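Long-range contact in ECXA (Escherichia coli, PDB 4L63), which probably acts as a zinc-dependent metallopeptidase, binding a zinc ion through three histidines: residues P31-T36 with R89-S94. Numbering follows the deposited sequence.
Sequences PVINYT and RVVSFS
Tyr35 lies across from Val91 in parallel register, their CB atoms 3.8 Å apart, where strand 33-36 pairs with strand 91-94. Thr36 N donates to Val91 O at 2.9 Å, nearly in line with the carbonyl, and Phe93 N donates to Thr36 O at 3.0 Å. A weak bond from Val91 N to Asn34 O, bent to 137° at the hydrogen, begins the ladder.

The side chains sort onto two faces. Beside Tyr35 and Val91, Ile33 CG2 meets Val91 CG2 at 3.9 Å. In Tyr35, chi1 of 68° sets CG between the backbone N and the carbonyl carbon, facing Phe93 CE1, and CD2 comes within 3.9 Å of that same atom. The ring planes stand at 71° and meet obliquely, while Thr36 O lies in plane at the edge of the Phe93 ring. Helix 60-70 covers this face through Val64, which touches both rings. On the face of Thr36 and Ser92, Thr36 CG2 reaches Val90 CG1 at 3.8 Å, Val90 lying just before the strand; Ser92 OG donates to Val90 O at 3.1 Å, tilted from the carbonyl plane.

Two good backbone bonds and a weak one thus fix the parallel register, while Phe93 and Val91 pack on Ile162 and Ile165 of helix 146-165, consistent with a zincin-type sheet over the zinc-binding helix; the Phe93 side chain lies about 13 Å from the zinc ion, near His160 and His164 without touching them.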
loop_
_atom_site.group_PDB
_atom_site.type_symbol
_atom_site.label_atom_id
_atom_site.label_comp_id
_atom_site.label_asym_id
_atom_site.label_seq_id
_atom_site.Cartn_x
_atom_site.Cartn_y
_atom_site.Cartn_z
ATOM N N PRO A 31 -14.761 3.360 -28.488
ATOM C CA PRO A 31 -15.338 2.739 -27.289
ATOM C C PRO A 31 -15.420 1.214 -27.396
ATOM O O PRO A 31 -15.376 0.522 -26.375
ATOM C CB PRO A 31 -16.740 3.356 -27.215
ATOM C CG PRO A 31 -16.625 4.645 -27.959
ATOM C CD PRO A 31 -15.664 4.366 -29.076
ATOM N N VAL A 32 -15.528 0.710 -28.625
ATOM C CA VAL A 32 -15.598 -0.726 -28.893
ATOM C C VAL A 32 -14.460 -1.166 -29.818
ATOM O O VAL A 32 -14.192 -0.523 -30.836
ATOM C CB VAL A 32 -16.955 -1.110 -29.525
ATOM C CG1 VAL A 32 -17.234 -0.253 -30.751
ATOM C CG2 VAL A 32 -16.978 -2.592 -29.877
ATOM N N ILE A 33 -13.776 -2.250 -29.463
ATOM C CA ILE A 33 -12.634 -2.689 -30.259
ATOM C C ILE A 33 -13.051 -3.631 -31.390
ATOM O O ILE A 33 -13.356 -4.809 -31.170
ATOM C CB ILE A 33 -11.558 -3.361 -29.378
ATOM C CG1 ILE A 33 -10.978 -2.329 -28.406
ATOM C CG2 ILE A 33 -10.463 -3.979 -30.235
ATOM C CD1 ILE A 33 -9.853 -2.860 -27.533
ATOM N N ASN A 34 -13.061 -3.085 -32.601
ATOM C CA ASN A 34 -13.437 -3.829 -33.788
ATOM C C ASN A 34 -12.235 -4.612 -34.302
ATOM O O ASN A 34 -11.159 -4.048 -34.456
ATOM C CB ASN A 34 -13.945 -2.853 -34.848
ATOM C CG ASN A 34 -15.410 -2.513 -34.680
ATOM O OD1 ASN A 34 -16.144 -3.184 -33.953
ATOM N ND2 ASN A 34 -15.817 -1.401 -35.277
ATOM N N TYR A 35 -12.396 -5.904 -34.558
ATOM C CA TYR A 35 -11.251 -6.687 -35.011
ATOM C C TYR A 35 -11.595 -7.744 -36.056
ATOM O O TYR A 35 -12.703 -8.278 -36.069
ATOM C CB TYR A 35 -10.564 -7.346 -33.815
ATOM C CG TYR A 35 -11.375 -8.425 -33.140
ATOM C CD1 TYR A 35 -12.298 -8.110 -32.148
ATOM C CD2 TYR A 35 -11.199 -9.761 -33.472
ATOM C CE1 TYR A 35 -13.034 -9.095 -31.520
ATOM C CE2 TYR A 35 -11.930 -10.751 -32.851
ATOM C CZ TYR A 35 -12.844 -10.415 -31.875
ATOM O OH TYR A 35 -13.573 -11.399 -31.251
ATOM N N THR A 36 -10.633 -8.036 -36.930
ATOM C CA THR A 36 -10.825 -9.029 -37.985
ATOM C C THR A 36 -10.040 -10.310 -37.705
ATOM O O THR A 36 -8.910 -10.265 -37.211
ATOM C CB THR A 36 -10.410 -8.480 -39.370
ATOM O OG1 THR A 36 -8.981 -8.424 -39.463
ATOM C CG2 THR A 36 -10.996 -7.094 -39.607
ATOM N N ARG A 89 -8.535 1.421 -40.342
ATOM C CA ARG A 89 -7.861 1.348 -39.049
ATOM C C ARG A 89 -8.589 0.394 -38.102
ATOM O O ARG A 89 -9.383 0.820 -37.263
ATOM C CB ARG A 89 -7.758 2.739 -38.421
ATOM N N VAL A 90 -8.311 -0.898 -38.246
ATOM C CA VAL A 90 -8.978 -1.935 -37.459
ATOM C C VAL A 90 -7.961 -2.967 -36.957
ATOM O O VAL A 90 -7.001 -3.287 -37.656
ATOM C CB VAL A 90 -10.086 -2.635 -38.290
ATOM C CG1 VAL A 90 -10.642 -3.852 -37.568
ATOM C CG2 VAL A 90 -11.206 -1.660 -38.614
ATOM N N VAL A 91 -8.163 -3.472 -35.743
ATOM C CA VAL A 91 -7.282 -4.493 -35.182
ATOM C C VAL A 91 -7.298 -5.754 -36.047
ATOM O O VAL A 91 -8.362 -6.251 -36.414
ATOM C CB VAL A 91 -7.681 -4.852 -33.737
ATOM C CG1 VAL A 91 -6.846 -6.015 -33.219
ATOM C CG2 VAL A 91 -7.539 -3.638 -32.840
ATOM N N SER A 92 -6.114 -6.259 -36.378
ATOM C CA SER A 92 -5.996 -7.394 -37.284
ATOM C C SER A 92 -5.311 -8.592 -36.638
ATOM O O SER A 92 -4.217 -8.471 -36.081
ATOM C CB SER A 92 -5.228 -6.984 -38.538
ATOM O OG SER A 92 -5.671 -5.725 -39.010
ATOM N N PHE A 93 -5.963 -9.746 -36.712
ATOM C CA PHE A 93 -5.347 -11.000 -36.298
ATOM C C PHE A 93 -4.985 -11.797 -37.546
ATOM O O PHE A 93 -5.668 -11.691 -38.559
ATOM C CB PHE A 93 -6.283 -11.799 -35.390
ATOM C CG PHE A 93 -6.430 -11.220 -34.011
ATOM C CD1 PHE A 93 -7.294 -10.162 -33.776
ATOM C CD2 PHE A 93 -5.699 -11.730 -32.948
ATOM C CE1 PHE A 93 -7.428 -9.622 -32.504
ATOM C CE2 PHE A 93 -5.827 -11.195 -31.673
ATOM C CZ PHE A 93 -6.693 -10.138 -31.454
ATOM N N SER A 94 -3.908 -12.573 -37.479
ATOM C CA SER A 94 -3.479 -13.377 -38.619
ATOM C C SER A 94 -2.445 -14.427 -38.233
ATOM O O SER A 94 -1.921 -14.432 -37.114
ATOM C CB SER A 94 -2.909 -12.484 -39.726
ATOM O OG SER A 94 -1.780 -11.761 -39.268
#